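Local coordinates for protein chitinase (Paenibacillus sp. FPU-7, PDB 5GZT) that probably hydrolyses internal beta-1,4 linkages of N-acetylglucosamine chains in chitin and chitodextrins, acting as a bacterial family 18 endochitinase, at residues I810-N814 against R825-P829; A780-D784 against Y1116-I1120; I798-V803 against E873-A878. All coordinates share one frame; numbering follows the deposited sequence.

Interaction 1 (I810-N814 against R825-P829)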
loop_
_atom_site.group_PDB
_atom_site.type_symbol
_atom_site.label_atom_id
_atom_site.label_comp_id
_atom_site.label_asym_id
_atom_site.label_seq_id
_atom_site.Cartn_x
_atom_site.Cartn_y
_atom_site.Cartn_z
ATOM N N ILE B 810 -16.348 -48.880 28.774
ATOM C CA ILE B 810 -15.155 -49.547 29.294
ATOM C C ILE B 810 -13.952 -48.801 28.802
ATOM O O ILE B 810 -12.959 -48.713 29.497
ATOM C CB ILE B 810 -15.171 -51.037 28.910
ATOM C CG1 ILE B 810 -16.440 -51.666 29.419
ATOM C CG2 ILE B 810 -13.966 -51.791 29.482
ATOM C CD1 ILE B 810 -16.707 -51.562 30.915
ATOM N N ASN B 811 -14.018 -48.164 27.644
ATOM C CA ASN B 811 -12.926 -47.281 27.271
ATOM C C ASN B 811 -12.632 -46.225 28.379
ATOM O O ASN B 811 -11.457 -45.927 28.715
ATOM C CB ASN B 811 -13.213 -46.628 25.914
ATOM C CG ASN B 811 -12.064 -45.727 25.403
ATOM O OD1 ASN B 811 -10.950 -46.184 25.192
ATOM N ND2 ASN B 811 -12.359 -44.460 25.160
ATOM N N TRP B 812 -13.690 -45.658 28.958
ATOM C CA TRP B 812 -13.537 -44.631 29.928
ATOM C C TRP B 812 -13.147 -45.263 31.274
ATOM O O TRP B 812 -12.288 -44.685 31.971
ATOM C CB TRP B 812 -14.827 -43.816 30.073
ATOM C CG TRP B 812 -14.815 -42.813 31.167
ATOM C CD1 TRP B 812 -14.325 -41.527 31.083
ATOM C CD2 TRP B 812 -15.371 -42.938 32.475
ATOM N NE1 TRP B 812 -14.559 -40.870 32.256
ATOM C CE2 TRP B 812 -15.208 -41.702 33.119
ATOM C CE3 TRP B 812 -16.056 -43.945 33.133
ATOM C CZ2 TRP B 812 -15.597 -41.483 34.409
ATOM C CZ3 TRP B 812 -16.483 -43.714 34.418
ATOM C CH2 TRP B 812 -16.247 -42.510 35.052
ATOM N N VAL B 813 -13.817 -46.371 31.655
ATOM C CA VAL B 813 -13.591 -46.993 32.950
ATOM C C VAL B 813 -12.099 -47.355 33.080
ATOM O O VAL B 813 -11.477 -47.056 34.098
ATOM C CB VAL B 813 -14.443 -48.252 33.126
ATOM C CG1 VAL B 813 -13.934 -49.129 34.262
ATOM C CG2 VAL B 813 -15.921 -47.893 33.378
ATOM N N ASN B 814 -11.546 -47.937 32.015
ATOM C CA ASN B 814 -10.141 -48.346 31.958
ATOM C C ASN B 814 -9.198 -47.373 31.321
ATOM O O ASN B 814 -8.096 -47.779 30.951
ATOM C CB ASN B 814 -10.007 -49.707 31.240
ATOM C CG ASN B 814 -10.631 -50.806 32.024
ATOM O OD1 ASN B 814 -10.998 -50.619 33.194
ATOM N ND2 ASN B 814 -10.819 -51.933 31.387
ATOM N N ARG B 825 -14.336 -45.873 38.871
ATOM C CA ARG B 825 -15.074 -45.630 37.623
ATOM C C ARG B 825 -16.156 -46.661 37.440
ATOM O O ARG B 825 -17.295 -46.302 37.153
ATOM C CB ARG B 825 -14.112 -45.480 36.452
ATOM C CG ARG B 825 -13.415 -44.121 36.502
ATOM C CD ARG B 825 -12.604 -43.827 35.287
ATOM N NE ARG B 825 -12.230 -42.435 35.306
ATOM C CZ ARG B 825 -11.691 -41.759 34.292
ATOM N NH1 ARG B 825 -11.415 -42.310 33.116
ATOM N NH2 ARG B 825 -11.399 -40.490 34.460
ATOM N N ARG B 826 -15.851 -47.937 37.710
ATOM C CA ARG B 826 -16.863 -49.020 37.659
ATOM C C ARG B 826 -18.033 -48.746 38.581
ATOM O O ARG B 826 -19.173 -49.133 38.266
ATOM C CB ARG B 826 -16.276 -50.408 37.973
ATOM C CG ARG B 826 -15.346 -50.948 36.876
ATOM C CD ARG B 826 -14.922 -52.437 37.003
ATOM N NE ARG B 826 -14.142 -52.732 38.216
ATOM C CZ ARG B 826 -12.812 -52.708 38.315
ATOM N NH1 ARG B 826 -12.003 -52.450 37.285
ATOM N NH2 ARG B 826 -12.264 -52.981 39.478
ATOM N N ASN B 827 -17.738 -48.091 39.694
ATOM C CA ASN B 827 -18.702 -47.729 40.694
ATOM C C ASN B 827 -19.092 -46.213 40.662
ATOM O O ASN B 827 -19.535 -45.656 41.660
ATOM C CB ASN B 827 -18.112 -48.040 42.072
ATOM C CG ASN B 827 -17.973 -49.513 42.296
ATOM O OD1 ASN B 827 -16.875 -50.044 42.264
ATOM N ND2 ASN B 827 -19.083 -50.187 42.439
ATOM N N ASN B 828 -18.995 -45.594 39.503
ATOM C CA ASN B 828 -19.380 -44.193 39.347
ATOM C C ASN B 828 -20.743 -43.949 39.977
ATOM O O ASN B 828 -21.692 -44.700 39.752
ATOM C CB ASN B 828 -19.393 -43.795 37.882
ATOM C CG ASN B 828 -19.343 -42.328 37.728
ATOM O OD1 ASN B 828 -18.299 -41.718 37.931
ATOM N ND2 ASN B 828 -20.494 -41.739 37.484
ATOM N N PRO B 829 -20.822 -42.930 40.830
ATOM C CA PRO B 829 -21.980 -42.703 41.655
ATOM C C PRO B 829 -23.187 -42.048 40.965
ATOM O O PRO B 829 -23.734 -41.102 41.467
ATOM C CB PRO B 829 -21.420 -41.800 42.761
ATOM C CG PRO B 829 -20.387 -40.993 42.065
ATOM C CD PRO B 829 -19.758 -41.956 41.086
HETATM O O HOH W 1 -12.562 -52.284 34.519
#

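Interaction 2 (A780-D784 against Y1116-I1120)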
loop_
_atom_site.group_PDB
_atom_site.type_symbol
_atom_site.label_atom_id
_atom_site.label_comp_id
_atom_site.label_asym_id
_atom_site.label_seq_id
_atom_site.Cartn_x
_atom_site.Cartn_y
_atom_site.Cartn_z
ATOM N N ALA B 780 -18.183 -31.907 50.051
ATOM C CA ALA B 780 -18.392 -30.845 51.000
ATOM C C ALA B 780 -18.896 -29.615 50.232
ATOM O O ALA B 780 -19.819 -28.950 50.675
ATOM C CB ALA B 780 -17.080 -30.547 51.762
ATOM N N TYR B 781 -18.375 -29.393 49.037
ATOM C CA TYR B 781 -18.894 -28.304 48.143
ATOM C C TYR B 781 -20.151 -28.762 47.378
ATOM O O TYR B 781 -20.141 -29.800 46.691
ATOM C CB TYR B 781 -17.789 -27.909 47.177
ATOM C CG TYR B 781 -18.178 -26.783 46.254
ATOM C CD1 TYR B 781 -18.623 -25.559 46.763
ATOM C CD2 TYR B 781 -18.099 -26.937 44.865
ATOM C CE1 TYR B 781 -18.976 -24.514 45.914
ATOM C CE2 TYR B 781 -18.441 -25.889 44.014
ATOM C CZ TYR B 781 -18.879 -24.685 44.532
ATOM O OH TYR B 781 -19.238 -23.654 43.679
ATOM N N LYS B 782 -21.241 -28.036 47.578
ATOM C CA LYS B 782 -22.539 -28.379 47.074
ATOM C C LYS B 782 -22.890 -27.445 45.876
ATOM O O LYS B 782 -22.283 -26.404 45.684
ATOM C CB LYS B 782 -23.582 -28.195 48.124
ATOM C CG LYS B 782 -23.534 -29.101 49.342
ATOM C CD LYS B 782 -23.292 -30.565 49.011
ATOM C CE LYS B 782 -23.235 -31.370 50.313
ATOM N NZ LYS B 782 -22.716 -32.736 50.069
ATOM N N VAL B 783 -23.887 -27.850 45.117
ATOM C CA VAL B 783 -24.412 -27.104 43.986
ATOM C C VAL B 783 -25.485 -26.182 44.522
ATOM O O VAL B 783 -26.382 -26.622 45.234
ATOM C CB VAL B 783 -25.015 -28.040 42.915
ATOM C CG1 VAL B 783 -25.778 -27.230 41.874
ATOM C CG2 VAL B 783 -23.917 -28.879 42.281
ATOM N N ASP B 784 -25.374 -24.908 44.145
ATOM C CA ASP B 784 -26.289 -23.874 44.591
ATOM C C ASP B 784 -27.258 -23.639 43.446
ATOM O O ASP B 784 -26.949 -22.978 42.462
ATOM C CB ASP B 784 -25.467 -22.605 44.837
ATOM C CG ASP B 784 -26.275 -21.467 45.365
ATOM O OD1 ASP B 784 -27.498 -21.579 45.507
ATOM O OD2 ASP B 784 -25.647 -20.433 45.603
ATOM N N TYR B 1116 -18.690 -27.386 37.350
ATOM C CA TYR B 1116 -19.056 -26.942 38.683
ATOM C C TYR B 1116 -17.980 -27.323 39.746
ATOM O O TYR B 1116 -17.811 -26.598 40.706
ATOM C CB TYR B 1116 -20.380 -27.524 39.120
ATOM C CG TYR B 1116 -21.097 -26.615 40.093
ATOM C CD1 TYR B 1116 -20.786 -26.594 41.475
ATOM C CD2 TYR B 1116 -22.025 -25.724 39.636
ATOM C CE1 TYR B 1116 -21.449 -25.709 42.361
ATOM C CE2 TYR B 1116 -22.654 -24.860 40.481
ATOM C CZ TYR B 1116 -22.352 -24.820 41.841
ATOM O OH TYR B 1116 -23.074 -23.932 42.595
ATOM N N SER B 1117 -17.288 -28.459 39.561
ATOM C CA SER B 1117 -16.371 -28.988 40.581
ATOM C C SER B 1117 -15.063 -28.184 40.646
ATOM O O SER B 1117 -14.301 -28.343 41.617
ATOM C CB SER B 1117 -16.057 -30.440 40.284
ATOM O OG SER B 1117 -15.245 -30.537 39.100
ATOM N N GLN B 1118 -14.791 -27.329 39.625
ATOM C CA GLN B 1118 -13.435 -26.826 39.430
ATOM C C GLN B 1118 -13.142 -25.544 40.199
ATOM O O GLN B 1118 -12.013 -25.071 40.094
ATOM C CB GLN B 1118 -13.085 -26.705 37.942
ATOM C CG GLN B 1118 -13.149 -28.033 37.229
ATOM C CD GLN B 1118 -12.898 -27.897 35.746
ATOM O OE1 GLN B 1118 -13.359 -26.930 35.090
ATOM N NE2 GLN B 1118 -12.111 -28.812 35.209
ATOM N N ASP B 1119 -14.113 -25.041 40.989
ATOM C CA ASP B 1119 -14.010 -23.814 41.768
ATOM C C ASP B 1119 -14.901 -23.942 42.983
ATOM O O ASP B 1119 -16.068 -23.455 42.999
ATOM C CB ASP B 1119 -14.353 -22.507 41.017
ATOM C CG ASP B 1119 -14.428 -21.302 41.987
ATOM O OD1 ASP B 1119 -13.647 -21.354 42.994
ATOM O OD2 ASP B 1119 -15.272 -20.352 41.820
ATOM N N ILE B 1120 -14.319 -24.517 44.054
ATOM C CA ILE B 1120 -15.067 -24.758 45.310
ATOM C C ILE B 1120 -15.312 -23.448 46.105
ATOM O O ILE B 1120 -16.033 -23.467 47.105
ATOM C CB ILE B 1120 -14.421 -25.831 46.221
ATOM C CG1 ILE B 1120 -12.953 -25.438 46.609
ATOM C CG2 ILE B 1120 -14.451 -27.180 45.522
ATOM C CD1 ILE B 1120 -12.453 -25.972 47.948
HETATM O O HOH W 2 -18.177 -23.759 41.254
HETATM O O HOH W 3 -21.632 -22.757 44.658
#

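Interaction 3 (I798-V803 against E873-A878)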
loop_
_atom_site.group_PDB
_atom_site.type_symbol
_atom_site.label_atom_id
_atom_site.label_comp_id
_atom_site.label_asym_id
_atom_site.label_seq_id
_atom_site.Cartn_x
_atom_site.Cartn_y
_atom_site.Cartn_z
ATOM N N ILE B 798 -23.013 -44.097 25.068
ATOM C CA ILE B 798 -23.735 -44.908 24.137
ATOM C C ILE B 798 -23.002 -46.262 24.065
ATOM O O ILE B 798 -21.795 -46.335 23.728
ATOM C CB ILE B 798 -23.758 -44.274 22.787
ATOM C CG1 ILE B 798 -24.447 -42.901 22.807
ATOM C CG2 ILE B 798 -24.464 -45.164 21.734
ATOM C CD1 ILE B 798 -24.282 -42.101 21.475
ATOM N N LYS B 799 -23.749 -47.333 24.349
ATOM C CA LYS B 799 -23.239 -48.719 24.199
ATOM C C LYS B 799 -24.315 -49.547 23.499
ATOM O O LYS B 799 -25.487 -49.587 23.969
ATOM C CB LYS B 799 -22.823 -49.310 25.537
ATOM C CG LYS B 799 -22.236 -50.714 25.332
ATOM C CD LYS B 799 -22.098 -51.457 26.641
ATOM C CE LYS B 799 -21.670 -52.904 26.379
ATOM N NZ LYS B 799 -21.661 -53.712 27.615
ATOM N N ASP B 800 -23.937 -50.164 22.350
ATOM C CA ASP B 800 -24.823 -51.051 21.585
ATOM C C ASP B 800 -26.051 -50.246 21.087
ATOM O O ASP B 800 -27.190 -50.714 21.037
ATOM C CB ASP B 800 -25.270 -52.265 22.404
ATOM C CG ASP B 800 -24.123 -53.269 22.701
ATOM O OD1 ASP B 800 -23.054 -53.196 22.048
ATOM O OD2 ASP B 800 -24.338 -54.082 23.636
ATOM N N ASN B 801 -25.778 -48.990 20.734
ATOM C CA ASN B 801 -26.776 -48.112 20.318
ATOM C C ASN B 801 -27.880 -47.826 21.332
ATOM O O ASN B 801 -28.984 -47.414 20.938
ATOM C CB ASN B 801 -27.373 -48.558 18.978
ATOM C CG ASN B 801 -27.772 -47.323 18.154
ATOM O OD1 ASN B 801 -27.058 -46.310 18.174
ATOM N ND2 ASN B 801 -28.889 -47.365 17.534
ATOM N N LYS B 802 -27.545 -47.917 22.610
ATOM C CA LYS B 802 -28.466 -47.673 23.713
ATOM C C LYS B 802 -27.736 -46.659 24.597
ATOM O O LYS B 802 -26.532 -46.592 24.594
ATOM C CB LYS B 802 -28.822 -48.990 24.464
ATOM C CG LYS B 802 -29.549 -49.900 23.494
ATOM C CD LYS B 802 -30.099 -51.152 24.116
ATOM C CE LYS B 802 -31.201 -51.806 23.201
ATOM N NZ LYS B 802 -31.944 -50.988 22.139
ATOM N N VAL B 803 -28.500 -45.849 25.314
ATOM C CA VAL B 803 -27.939 -44.892 26.185
ATOM C C VAL B 803 -27.762 -45.531 27.555
ATOM O O VAL B 803 -28.720 -46.101 28.090
ATOM C CB VAL B 803 -28.837 -43.646 26.246
ATOM C CG1 VAL B 803 -28.338 -42.713 27.323
ATOM C CG2 VAL B 803 -28.823 -42.977 24.900
ATOM N N GLU B 873 -33.667 -46.058 17.263
ATOM C CA GLU B 873 -33.289 -46.810 18.422
ATOM C C GLU B 873 -32.533 -45.957 19.484
ATOM O O GLU B 873 -32.821 -46.029 20.698
ATOM C CB GLU B 873 -32.391 -47.970 17.969
ATOM C CG GLU B 873 -32.058 -48.865 19.105
ATOM C CD GLU B 873 -31.184 -50.049 18.687
ATOM O OE1 GLU B 873 -30.533 -50.025 17.586
ATOM O OE2 GLU B 873 -31.198 -50.986 19.532
ATOM N N LEU B 874 -31.602 -45.138 19.040
ATOM C CA LEU B 874 -30.859 -44.285 19.967
ATOM C C LEU B 874 -31.848 -43.281 20.617
ATOM O O LEU B 874 -31.854 -43.089 21.838
ATOM C CB LEU B 874 -29.668 -43.548 19.281
ATOM C CG LEU B 874 -28.876 -42.716 20.329
ATOM C CD1 LEU B 874 -28.015 -43.636 21.131
ATOM C CD2 LEU B 874 -28.011 -41.610 19.733
ATOM N N ALA B 875 -32.743 -42.721 19.821
ATOM C CA ALA B 875 -33.642 -41.697 20.338
ATOM C C ALA B 875 -34.567 -42.259 21.393
ATOM O O ALA B 875 -34.709 -41.730 22.493
ATOM C CB ALA B 875 -34.403 -41.042 19.194
ATOM N N ASN B 876 -35.180 -43.402 21.090
ATOM C CA ASN B 876 -36.042 -44.063 22.046
ATOM C C ASN B 876 -35.272 -44.416 23.286
ATOM O O ASN B 876 -35.719 -44.202 24.393
ATOM C CB ASN B 876 -36.650 -45.375 21.422
ATOM C CG ASN B 876 -37.735 -45.095 20.424
ATOM O OD1 ASN B 876 -38.396 -44.081 20.478
ATOM N ND2 ASN B 876 -37.954 -46.033 19.520
ATOM N N SER B 877 -34.063 -44.915 23.137
ATOM C CA SER B 877 -33.278 -45.223 24.345
ATOM C C SER B 877 -32.882 -43.982 25.193
ATOM O O SER B 877 -32.889 -44.017 26.436
ATOM C CB SER B 877 -32.055 -46.018 23.916
ATOM O OG SER B 877 -31.322 -46.366 25.028
ATOM N N ALA B 878 -32.517 -42.879 24.520
ATOM C CA ALA B 878 -32.178 -41.634 25.221
ATOM C C ALA B 878 -33.364 -41.099 25.994
ATOM O O ALA B 878 -33.275 -40.689 27.128
ATOM C CB ALA B 878 -31.778 -40.610 24.162
HETATM O O HOH W 4 -28.977 -52.460 20.131
HETATM O O HOH W 5 -31.563 -45.896 28.210
#

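Interaction 1 (I810-N814 against R825-P829)
Arg825 lies flat over one face of the Trp812 indole, the two side chains crossing at about a right angle, an example of how one arginine can stack on a ring and bond a carbonyl at once. Its chain runs extended from CG to NE, which keeps methylenes and guanidinium at one height above the ring system. CD sits over the six-membered ring, 3.7 Å from its centroid, in a CH-pi contact 4° off the normal. The guanidinium is stacked flat on the indole, the planes 4° apart, and CZ stands 3.9 Å from the centroid of the five-membered ring as a cation-pi partner. The indole swings under the arginine because Trp812 CG is anti to its backbone N (chi1 174°). Arg825 NH1 also donates to Trp812 O at 2.8 Å, with the acceptor near the guanidinium plane, so the group's rotation is fixed too. The same NH1 forms a salt bridge with Glu815, which probably balances most of the charge, with the carbonyl and pi face as further partners.

Val813 CG1 rests against Arg826 CG at 3.5 Å. Beyond them a water accepts from Arg826 NH1 and donates to Asn814 OD1, while Arg826 NH2 forms salt bridges with Glu823 and Glu819. At the rim of the indole, Asn828 OD1 lies 3.6 Å from Trp812 CH2, and its ND2 is bound to Gly772 O.

The contact joins helix 810-813, which follows strand 802-805, to the C-terminal end of helix 819-826, ahead of helix 830-843; Arg797, of strand 790-799, makes another cation-pi contact with Trp812.

Interaction 2 (A780-D784 against Y1116-I1120)
Tyr781 OH is gripped by two waters that carry its reach to the other loop. One accepts from the hydroxyl at 2.6 Å and itself donates to the backbone oxygens Tyr1116 O and Asp1119 O, so a single solvent molecule fastens the phenol to two carbonyls. The second water donates to Tyr781 OH and lies 2.8 Å from Tyr1116 OH, linking the two phenols. Tyr1116 OH in turn accepts a nearly straight bond from the backbone Asp784 N, 2.9 Å long with an angle of 169° at the hydrogen.

Around these polar ends each ring takes an aliphatic group over one face. With chi1 at -178° the Tyr781 ring extends directly away from its own amide nitrogen, across to 1116-1120, where Ile1120 CA sits over its centre, 3.6 Å from the centroid, in a CH-pi contact. Ile1120 CG2 packs beside CD2 of the same ring. The two tyrosine rings are slid apart with little overlap, their planes 26° from one another, and meet through Tyr781 CE2 and Tyr1116 CE1 at 3.4 Å. Val783 CG2 lies over one face of the Tyr1116 ring, 4.1 Å from its centroid; the water bound by the two carbonyls is over the opposite face.

Asp784, whose backbone binds the phenol, turns its carboxylate elsewhere, to Thr786 and Lys787. Val783 N is held by Tyr836 OH, and Val783 also packs on Leu840 of helix 830-843. The loops follow strands 765-771 and 1110-1114, neighbouring parallel strands of the TIM barrel. The principle is that of two loops without regular structure joined through tyrosines: one face of each ring takes apolar packing, while the hydroxyls, one direct amide bond and two waters supply the polar bonding between these segments.

Interaction 3 (I798-V803 against E873-A878)
A beta hairpin packed against a helix of the family 18 TIM barrel is the setting here: strands 790-799 and 802-805 are joined by a type I' turn from Lys799 to Lys802, and the turn reaches helix 868-884. Glu873, its chain extended beyond CG, offers both carboxylate oxygens to the hairpin. OE2 receives Lys802 NZ in a salt bridge of 2.7 Å on its anti lone pair, the lysine bending at its last torsion (chi4 -21°) to bring the ammonium round. OE1 is met from above the carboxylate plane by Asn801 ND2 at 3.1 Å, along an almost perfectly straight N-H line (178°) that lies in the amide plane; amide and carboxylate are turned 82° against each other. The same ND2 is bound to Thr870 O, one turn earlier in the helix, so the amide is held twice. A water donating to Asp800 O and to Glu873 OE2 adds a further link.

One turn on, Ser877 OG accepts from the backbone Val803 N at 2.9 Å. A second water then bridges Val803 O and Ser877 O, so both backbone polar groups of Val803 are tied to the same residue of the helix, directly or through solvent.

Beneath this polar rim lies the apolar part. Leu874 CD1 touches both Ile798 CG2 and Val803 CG2, 3.9 Å from each, and Val803 CG2 presses on Ala878 CA at 3.6 Å. Ile853 of strand 848-854 touches Ile798, Val803 and Ala878, closing this layer from the barrel side. Such strand-to-outer-helix packing is typical of a TIM barrel: barrel strand 790-799 runs on into an added hairpin whose tip packs on helix 868-884, which comes after strand 848-854 in the chain.

Followed from the N terminus, the C-terminal family 18 barrel first presents 780-784, in the loop after strand 765-771. This segment waits over 330 residues for 1116-1120, after strand 1110-1114, so interaction 2 closes the longest loop and brings together the beginning and end of the barrel. Inside it, interaction 3 closes a loop of about 70 residues between the hairpin at 798-803 and helix 868-884. Interaction 1, the most local, is nested inside both; it joins helix 810-813, which follows the hairpin's second strand, to the end of helix 819-826. None of the loops cross. The centres of interactions 1 and 3 lie about 18 Å apart.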